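Local coordinates for protein pyridoxal kinase (Lactobacillus plantarum, PDB 3H74) that probably catalyses the ATP-dependent phosphorylation of pyridoxal to pyridoxal 5'-phosphate, as a kinase of the ribokinase clan, at residues Val8-Ser13 against Ser21-Val26; Ala78-Val83 against Arg129-Gln134; His67-Gln72 against Thr93-Gln98. All coordinates share one frame; numbering follows the deposited sequence.

Contact 1 of 3, residues Val8-Ser13 against Ser21-Val26; sequences VAEDLS and SSALPV
Ala23 turns its methyl group toward the strand, where Val8 and Glu10 receive it, at the first beta-alpha-beta unit of a ribokinase-type alpha/beta fold: strand 4-13, helix 19-29, then strand 32-42. The axes of the strand and helix segments are 9.2 Å apart at their closest and make an angle of 109°. With so small a side chain on the helix, the strand has to bring its own branches across. Val8 does this with CG1, which stands anti to the backbone N (chi1 -177°) and comes to 4.1 Å from Ala23 CB; Leu20 and Leu27 of the same helix and Val34 of the next strand also touch the valine. Glu10 approaches the same methyl with its carboxylate. Its CG sits between the backbone N and the carbonyl carbon (chi1 61°), and from there the extended chain carries OE2 to 3.6 Å from Ala23 CB, a van der Waals contact that leaves a buried acid beside a methyl group. Leu12, farther along the strand, leans its CD1 over the start of the 21-26 segment, 4.0 Å from Ser21 N and near that serine's CB. The Ser21 hydroxyl turns back along the chain to Ile18 O, just before the helix, to which it is hydrogen-bonded. Asp11 OD2 is hydrogen-bonded to Ser19 OG at the helix start. Between the two segments the polar link is one ordered water, which accepts from both backbones: Ser13 N lies 2.9 Å from the water oxygen, and Ser21 N lies 3.2 Å from it.

Contact 2 of 3, residues Ala78-Val83 against Arg129-Gln134; sequences ALIGYV and RQLIQQ
Strand 77-80 runs out through Ile80 into the loop that carries Val83, and the segment of helix 122-131 around Leu131 lies across from it, with the CA atoms of Ile80 and Leu131 9.3 Å apart. Both belong to the alpha/beta core of the ribokinase-type fold, in which 77-80 is an inner parallel strand between 4-13 and 103-106. A gap of that width is bridged by side chains alone, and on the helix side by one residue, Leu131. Its CG is anti to the backbone N (chi1 176°), carrying the side chain toward the strand, and the next torsion (chi2 59°) makes CD2 the methyl that touches. Ile80 meets it with the short branch: CG2 is the atom in contact, while CG1 lies beside the backbone N, and the two side chains cross obliquely. Val83 comes from the loop instead and meets the leucine tip to tip through CG2, the branch beside its own backbone N. The contact is purely apolar and buried, and small because it rests on single methyl groups. Helix 86-98 closes in around it, Leu88 touching Val83, while Leu104 of the neighbouring strand packs on Ile80. The whole contact converges on one methyl carbon: Leu131 CD2 is 4.2 Å from Ile80 CG2 and equally far from Val83 CG2.

Contact 3 of 3, residues His67-Gln72 against Thr93-Gln98; sequences HWTRAQ and TTYLEQ
The Tyr95 ring receives Thr69 OG1 at its edge, near the ring plane and 3.8 Å from CE1, while the indole of Trp68 meets it obliquely, the planes at 57°. For its part, the indole takes the tyrosine at its own edge: Tyr95 OH lies near the indole plane, 3.5 Å from Trp68 CE3. Outside the two segments, Phe65 stacks on Tyr95, and Phe75 adds its ring to Trp68. Tyr95 reaches this place because CG is anti to the backbone N (chi1 -179°), sending the ring from helix 86-98 across to the end of helix 61-70. Cutting Tyr95 back to an alanine is likely to take this ring from the CE3 edge of Trp68 and from Phe65, and to open a gap between the two helices. Farther out, the extended Gln98 side chain crosses Thr69 at about a right angle and donates from NE2 to OG1 (3.1 Å, N-H...O angle 155°), with the acceptor lying in the amide plane. Thr69 OG1 is also hydrogen-bonded to Phe65 O, so the hydroxyl can join the glutamine to the threonine's own helix, a polar border beside the aromatic packing of two neighbouring helices.

Overall arrangement
Contacts 1 and 2 are buried and share the central sheet: strands 4-13 and 77-80 are neighbours in it, paired through Ala9 with Leu79 and Gly81. Contact 3 lies farther out, about 21 Å from the centre of the chain to its own centre, and joins two helices at a partly exposed site. Its helix 86-98 follows strand 77-80 in sequence and touches contact 2 on both segments, Leu96 against Ala78 and Thr93 against Leu131. Chemistry follows position: methyl groups alone in contact 2, methyls with a buried carboxylate and a bridging water in contact 1, and aromatic rings bordered by a direct side-chain hydrogen bond in contact 3.

Contact 1 of 3, residues Val8-Ser13 against Ser21-Val26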
loop_
_atom_site.group_PDB
_atom_site.type_symbol
_atom_site.label_atom_id
_atom_site.label_comp_id
_atom_site.label_asym_id
_atom_site.label_seq_id
_atom_site.Cartn_x
_atom_site.Cartn_y
_atom_site.Cartn_z
ATOM N N VAL A 8 8.115 1.499 7.390
ATOM C CA VAL A 8 7.486 1.703 6.083
ATOM C C VAL A 8 8.566 1.546 5.035
ATOM O O VAL A 8 9.501 2.361 4.996
ATOM C CB VAL A 8 6.809 3.092 5.945
ATOM C CG1 VAL A 8 6.113 3.205 4.597
ATOM C CG2 VAL A 8 5.829 3.311 7.080
ATOM N N ALA A 9 8.455 0.505 4.209
ATOM C CA ALA A 9 9.440 0.252 3.165
ATOM C C ALA A 9 8.761 0.380 1.813
ATOM O O ALA A 9 7.895 -0.432 1.470
ATOM C CB ALA A 9 10.065 -1.122 3.329
ATOM N N GLU A 10 9.133 1.427 1.075
ATOM C CA GLU A 10 8.627 1.666 -0.272
ATOM C C GLU A 10 9.524 2.685 -0.941
ATOM O O GLU A 10 10.495 3.141 -0.349
ATOM C CB GLU A 10 7.149 2.096 -0.262
ATOM C CG GLU A 10 6.868 3.381 0.493
ATOM C CD GLU A 10 5.420 3.491 0.911
ATOM O OE1 GLU A 10 4.788 2.460 1.218
ATOM O OE2 GLU A 10 4.914 4.612 0.982
ATOM N N ASP A 11 9.214 3.040 -2.179
ATOM C CA ASP A 11 10.077 3.963 -2.906
ATOM C C ASP A 11 10.002 5.370 -2.333
ATOM O O ASP A 11 8.976 5.769 -1.770
ATOM C CB ASP A 11 9.694 3.988 -4.380
ATOM C CG ASP A 11 8.231 4.342 -4.585
ATOM O OD1 ASP A 11 7.371 3.525 -4.249
ATOM O OD2 ASP A 11 7.931 5.468 -5.057
ATOM N N LEU A 12 11.092 6.110 -2.479
ATOM C CA LEU A 12 11.113 7.539 -2.207
ATOM C C LEU A 12 11.505 8.250 -3.493
ATOM O O LEU A 12 12.617 8.064 -3.999
ATOM C CB LEU A 12 12.109 7.876 -1.095
ATOM C CG LEU A 12 12.311 9.369 -0.831
ATOM C CD1 LEU A 12 11.019 10.047 -0.391
ATOM C CD2 LEU A 12 13.392 9.570 0.219
ATOM N N SER A 13 10.591 9.068 -4.014
ATOM C CA SER A 13 10.941 10.011 -5.071
ATOM C C SER A 13 11.001 11.405 -4.477
ATOM O O SER A 13 10.080 11.840 -3.767
ATOM C CB SER A 13 9.979 9.961 -6.258
ATOM O OG SER A 13 8.634 9.815 -5.864
ATOM N N SER A 21 7.182 9.866 0.628
ATOM C CA SER A 21 6.980 11.295 0.900
ATOM C C SER A 21 5.584 11.610 1.443
ATOM O O SER A 21 5.401 12.615 2.135
ATOM C CB SER A 21 7.246 12.138 -0.344
ATOM O OG SER A 21 6.126 12.169 -1.197
ATOM N N SER A 22 4.600 10.778 1.123
ATOM C CA SER A 22 3.266 10.975 1.683
ATOM C C SER A 22 3.010 10.082 2.896
ATOM O O SER A 22 2.305 10.486 3.819
ATOM C CB SER A 22 2.180 10.814 0.622
ATOM O OG SER A 22 2.259 9.547 0.013
ATOM N N ALA A 23 3.598 8.884 2.921
ATOM C CA ALA A 23 3.440 8.008 4.076
ATOM C C ALA A 23 4.063 8.606 5.335
ATOM O O ALA A 23 3.501 8.473 6.424
ATOM C CB ALA A 23 4.016 6.639 3.792
ATOM N N LEU A 24 5.214 9.261 5.198
ATOM C CA LEU A 24 5.885 9.847 6.355
ATOM C C LEU A 24 5.017 10.865 7.095
ATOM O O LEU A 24 4.809 10.725 8.304
ATOM C CB LEU A 24 7.250 10.446 5.978
ATOM C CG LEU A 24 8.475 9.703 6.506
ATOM C CD1 LEU A 24 9.726 10.243 5.842
ATOM C CD2 LEU A 24 8.581 9.803 8.033
ATOM N N PRO A 25 4.530 11.909 6.399
ATOM C CA PRO A 25 3.641 12.854 7.080
ATOM C C PRO A 25 2.386 12.200 7.673
ATOM O O PRO A 25 2.025 12.491 8.815
ATOM C CB PRO A 25 3.280 13.859 5.970
ATOM C CG PRO A 25 4.458 13.801 5.038
ATOM C CD PRO A 25 4.821 12.346 5.022
ATOM N N VAL A 26 1.737 11.315 6.925
ATOM C CA VAL A 26 0.503 10.704 7.386
ATOM C C VAL A 26 0.717 9.881 8.661
ATOM O O VAL A 26 0.005 10.049 9.654
ATOM C CB VAL A 26 -0.130 9.861 6.256
ATOM C CG1 VAL A 26 -1.248 8.963 6.786
ATOM C CG2 VAL A 26 -0.657 10.773 5.150
HETATM O O HOH W 1 8.209 9.304 -2.328
#

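Contact 2 of 3, residues Ala78-Val83 against Arg129-Gln134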
loop_
_atom_site.group_PDB
_atom_site.type_symbol
_atom_site.label_atom_id
_atom_site.label_comp_id
_atom_site.label_asym_id
_atom_site.label_seq_id
_atom_site.Cartn_x
_atom_site.Cartn_y
_atom_site.Cartn_z
ATOM N N ALA A 78 4.629 -3.010 10.420
ATOM C CA ALA A 78 5.297 -2.756 9.150
ATOM C C ALA A 78 4.288 -2.614 8.034
ATOM O O ALA A 78 3.273 -3.328 8.002
ATOM C CB ALA A 78 6.280 -3.866 8.820
ATOM N N LEU A 79 4.591 -1.677 7.136
ATOM C CA LEU A 79 3.866 -1.484 5.895
ATOM C C LEU A 79 4.873 -1.589 4.766
ATOM O O LEU A 79 5.887 -0.879 4.760
ATOM C CB LEU A 79 3.201 -0.106 5.867
ATOM C CG LEU A 79 2.664 0.404 4.528
ATOM C CD1 LEU A 79 1.559 -0.492 3.982
ATOM C CD2 LEU A 79 2.172 1.829 4.664
ATOM N N ILE A 80 4.599 -2.469 3.811
ATOM C CA ILE A 80 5.476 -2.627 2.652
ATOM C C ILE A 80 4.713 -2.205 1.412
ATOM O O ILE A 80 3.639 -2.758 1.130
ATOM C CB ILE A 80 5.977 -4.096 2.467
ATOM C CG1 ILE A 80 6.451 -4.714 3.795
ATOM C CG2 ILE A 80 7.028 -4.170 1.367
ATOM C CD1 ILE A 80 7.607 -3.996 4.495
ATOM N N GLY A 81 5.244 -1.218 0.700
ATOM C CA GLY A 81 4.693 -0.796 -0.583
ATOM C C GLY A 81 5.576 -1.286 -1.714
ATOM O O GLY A 81 6.124 -2.381 -1.647
ATOM N N TYR A 82 5.708 -0.475 -2.759
ATOM C CA TYR A 82 6.535 -0.828 -3.914
ATOM C C TYR A 82 7.928 -1.285 -3.483
ATOM O O TYR A 82 8.615 -0.576 -2.745
ATOM C CB TYR A 82 6.658 0.375 -4.857
ATOM C CG TYR A 82 7.583 0.152 -6.032
ATOM C CD1 TYR A 82 7.086 -0.250 -7.268
ATOM C CD2 TYR A 82 8.958 0.351 -5.908
ATOM C CE1 TYR A 82 7.939 -0.451 -8.355
ATOM C CE2 TYR A 82 9.821 0.141 -6.989
ATOM C CZ TYR A 82 9.293 -0.260 -8.204
ATOM O OH TYR A 82 10.114 -0.464 -9.299
ATOM N N VAL A 83 8.347 -2.451 -3.970
ATOM C CA VAL A 83 9.679 -2.982 -3.666
ATOM C C VAL A 83 10.581 -2.839 -4.896
ATOM O O VAL A 83 11.548 -2.070 -4.878
ATOM C CB VAL A 83 9.630 -4.437 -3.135
ATOM C CG1 VAL A 83 11.032 -4.946 -2.878
ATOM C CG2 VAL A 83 8.815 -4.509 -1.860
ATOM N N ARG A 129 4.215 -13.318 -3.961
ATOM C CA ARG A 129 3.430 -14.336 -3.269
ATOM C C ARG A 129 4.158 -14.807 -1.996
ATOM O O ARG A 129 3.546 -15.045 -1.060
ATOM C CB ARG A 129 3.153 -15.552 -4.196
ATOM C CG ARG A 129 2.156 -15.297 -5.347
ATOM C CD ARG A 129 1.879 -16.579 -6.124
ATOM N NE ARG A 129 1.088 -16.328 -7.291
ATOM C CZ ARG A 129 1.467 -16.571 -8.510
ATOM N NH1 ARG A 129 2.623 -17.120 -8.759
ATOM N NH2 ARG A 129 0.676 -16.312 -9.484
ATOM N N GLN A 130 5.460 -14.857 -2.027
ATOM C CA GLN A 130 6.219 -15.177 -0.808
ATOM C C GLN A 130 6.150 -14.057 0.254
ATOM O O GLN A 130 5.955 -14.298 1.368
ATOM C CB GLN A 130 7.691 -15.457 -1.131
ATOM C CG GLN A 130 8.138 -14.594 -2.266
ATOM C CD GLN A 130 9.644 -14.169 -2.321
ATOM O OE1 GLN A 130 10.481 -14.982 -2.841
ATOM N NE2 GLN A 130 9.966 -12.917 -1.833
ATOM N N LEU A 131 6.308 -12.833 -0.208
ATOM C CA LEU A 131 6.299 -11.672 0.681
ATOM C C LEU A 131 4.945 -11.487 1.389
ATOM O O LEU A 131 4.938 -11.117 2.485
ATOM C CB LEU A 131 6.671 -10.401 -0.118
ATOM C CG LEU A 131 6.614 -9.069 0.630
ATOM C CD1 LEU A 131 7.559 -9.105 1.843
ATOM C CD2 LEU A 131 7.033 -7.965 -0.334
ATOM N N ILE A 132 3.847 -11.770 0.706
ATOM C CA ILE A 132 2.523 -11.593 1.309
ATOM C C ILE A 132 2.130 -12.699 2.290
ATOM O O ILE A 132 1.142 -12.562 3.005
ATOM C CB ILE A 132 1.399 -11.437 0.245
ATOM C CG1 ILE A 132 1.212 -12.732 -0.563
ATOM C CG2 ILE A 132 1.647 -10.187 -0.623
ATOM C CD1 ILE A 132 0.029 -12.712 -1.514
ATOM N N GLN A 133 2.897 -13.790 2.318
ATOM C CA GLN A 133 2.475 -15.013 3.017
ATOM C C GLN A 133 2.214 -14.842 4.518
ATOM O O GLN A 133 1.372 -15.547 5.082
ATOM C CB GLN A 133 3.436 -16.182 2.735
ATOM C CG GLN A 133 4.783 -16.134 3.463
ATOM C CD GLN A 133 5.902 -16.882 2.727
ATOM O OE1 GLN A 133 5.668 -17.566 1.726
ATOM N NE2 GLN A 133 7.129 -16.729 3.219
ATOM N N GLN A 134 2.909 -13.909 5.161
ATOM C CA GLN A 134 2.681 -13.667 6.589
ATOM C C GLN A 134 1.999 -12.325 6.890
ATOM O O GLN A 134 1.873 -11.928 8.049
ATOM C CB GLN A 134 3.977 -13.840 7.395
ATOM C CG GLN A 134 4.464 -15.298 7.466
ATOM C CD GLN A 134 3.493 -16.226 8.196
ATOM O OE1 GLN A 134 3.097 -15.960 9.333
ATOM N NE2 GLN A 134 3.118 -17.326 7.544
#

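Contact 3 of 3, residues His67-Gln72 against Thr93-Gln98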
loop_
_atom_site.group_PDB
_atom_site.type_symbol
_atom_site.label_atom_id
_atom_site.label_comp_id
_atom_site.label_asym_id
_atom_site.label_seq_id
_atom_site.Cartn_x
_atom_site.Cartn_y
_atom_site.Cartn_z
ATOM N N HIS A 67 22.417 -4.202 9.937
ATOM C CA HIS A 67 22.681 -3.210 10.966
ATOM C C HIS A 67 21.576 -3.179 12.027
ATOM O O HIS A 67 21.850 -3.219 13.231
ATOM C CB HIS A 67 22.889 -1.822 10.363
ATOM C CG HIS A 67 23.127 -0.771 11.392
ATOM N ND1 HIS A 67 22.687 0.532 11.259
ATOM C CD2 HIS A 67 23.743 -0.842 12.596
ATOM C CE1 HIS A 67 23.039 1.216 12.332
ATOM N NE2 HIS A 67 23.676 0.406 13.159
ATOM N N TRP A 68 20.324 -3.088 11.586
ATOM C CA TRP A 68 19.217 -3.072 12.532
ATOM C C TRP A 68 19.220 -4.315 13.426
ATOM O O TRP A 68 18.935 -4.217 14.615
ATOM C CB TRP A 68 17.889 -2.958 11.805
ATOM C CG TRP A 68 17.656 -1.637 11.120
ATOM C CD1 TRP A 68 18.396 -0.494 11.232
ATOM C CD2 TRP A 68 16.573 -1.331 10.247
ATOM N NE1 TRP A 68 17.840 0.511 10.470
ATOM C CE2 TRP A 68 16.713 0.020 9.860
ATOM C CE3 TRP A 68 15.493 -2.075 9.746
ATOM C CZ2 TRP A 68 15.809 0.641 8.987
ATOM C CZ3 TRP A 68 14.596 -1.458 8.884
ATOM C CH2 TRP A 68 14.759 -0.108 8.517
ATOM N N THR A 69 19.554 -5.468 12.852
ATOM C CA THR A 69 19.672 -6.709 13.623
ATOM C C THR A 69 20.759 -6.589 14.698
ATOM O O THR A 69 20.504 -6.856 15.877
ATOM C CB THR A 69 19.938 -7.904 12.699
ATOM O OG1 THR A 69 18.833 -8.057 11.797
ATOM C CG2 THR A 69 20.110 -9.199 13.504
ATOM N N ARG A 70 21.948 -6.139 14.305
ATOM C CA ARG A 70 23.055 -6.002 15.266
ATOM C C ARG A 70 22.725 -4.980 16.354
ATOM O O ARG A 70 23.135 -5.130 17.503
ATOM C CB ARG A 70 24.371 -5.623 14.563
ATOM C CG ARG A 70 24.913 -6.653 13.560
ATOM C CD ARG A 70 26.294 -6.296 13.001
ATOM N NE ARG A 70 26.333 -4.934 12.513
ATOM C CZ ARG A 70 26.131 -4.553 11.253
ATOM N NH1 ARG A 70 25.910 -5.431 10.280
ATOM N NH2 ARG A 70 26.164 -3.265 10.959
ATOM N N ALA A 71 21.989 -3.934 15.982
ATOM C CA ALA A 71 21.616 -2.867 16.911
ATOM C C ALA A 71 20.419 -3.249 17.789
ATOM O O ALA A 71 20.014 -2.478 18.667
ATOM C CB ALA A 71 21.334 -1.572 16.139
ATOM N N GLN A 72 19.861 -4.433 17.544
ATOM C CA GLN A 72 18.753 -4.979 18.345
ATOM C C GLN A 72 17.483 -4.138 18.258
ATOM O O GLN A 72 16.749 -3.980 19.240
ATOM C CB GLN A 72 19.175 -5.203 19.804
ATOM C CG GLN A 72 20.228 -6.293 19.977
ATOM C CD GLN A 72 20.590 -6.507 21.428
ATOM O OE1 GLN A 72 21.407 -5.777 21.990
ATOM N NE2 GLN A 72 19.974 -7.506 22.049
ATOM N N THR A 93 11.281 -10.174 3.076
ATOM C CA THR A 93 10.522 -11.310 3.607
ATOM C C THR A 93 11.220 -11.933 4.825
ATOM O O THR A 93 10.604 -12.135 5.871
ATOM C CB THR A 93 10.260 -12.384 2.522
ATOM O OG1 THR A 93 9.520 -11.806 1.440
ATOM C CG2 THR A 93 9.457 -13.555 3.093
ATOM N N THR A 94 12.516 -12.198 4.702
ATOM C CA THR A 94 13.226 -12.848 5.807
ATOM C C THR A 94 13.449 -11.903 6.991
ATOM O O THR A 94 13.382 -12.331 8.149
ATOM C CB THR A 94 14.559 -13.471 5.385
ATOM O OG1 THR A 94 15.475 -12.430 5.048
ATOM C CG2 THR A 94 14.376 -14.420 4.199
ATOM N N TYR A 95 13.673 -10.617 6.710
ATOM C CA TYR A 95 13.822 -9.646 7.788
ATOM C C TYR A 95 12.551 -9.561 8.635
ATOM O O TYR A 95 12.601 -9.576 9.865
ATOM C CB TYR A 95 14.239 -8.253 7.287
ATOM C CG TYR A 95 14.399 -7.315 8.447
ATOM C CD1 TYR A 95 15.483 -7.448 9.315
ATOM C CD2 TYR A 95 13.439 -6.339 8.731
ATOM C CE1 TYR A 95 15.632 -6.618 10.401
ATOM C CE2 TYR A 95 13.582 -5.502 9.823
ATOM C CZ TYR A 95 14.674 -5.653 10.658
ATOM O OH TYR A 95 14.807 -4.833 11.743
ATOM N N LEU A 96 11.405 -9.492 7.964
ATOM C CA LEU A 96 10.123 -9.421 8.663
ATOM C C LEU A 96 9.889 -10.660 9.529
ATOM O O LEU A 96 9.368 -10.558 10.642
ATOM C CB LEU A 96 8.978 -9.233 7.667
ATOM C CG LEU A 96 8.981 -7.920 6.877
ATOM C CD1 LEU A 96 7.938 -7.993 5.760
ATOM C CD2 LEU A 96 8.763 -6.698 7.770
ATOM N N GLU A 97 10.292 -11.814 9.010
ATOM C CA GLU A 97 10.175 -13.088 9.729
ATOM C C GLU A 97 11.007 -13.113 11.020
ATOM O O GLU A 97 10.641 -13.805 11.977
ATOM C CB GLU A 97 10.551 -14.253 8.804
ATOM C CG GLU A 97 10.373 -15.666 9.401
ATOM C CD GLU A 97 8.993 -15.915 9.999
ATOM O OE1 GLU A 97 7.972 -15.686 9.309
ATOM O OE2 GLU A 97 8.932 -16.358 11.166
ATOM N N GLN A 98 12.111 -12.359 11.049
ATOM C CA GLN A 98 12.947 -12.233 12.256
ATOM C C GLN A 98 12.252 -11.429 13.344
ATOM O O GLN A 98 12.609 -11.519 14.519
ATOM C CB GLN A 98 14.267 -11.520 11.951
ATOM C CG GLN A 98 15.250 -12.232 11.055
ATOM C CD GLN A 98 16.446 -11.343 10.714
ATOM O OE1 GLN A 98 17.124 -11.563 9.717
ATOM N NE2 GLN A 98 16.695 -10.326 11.538
#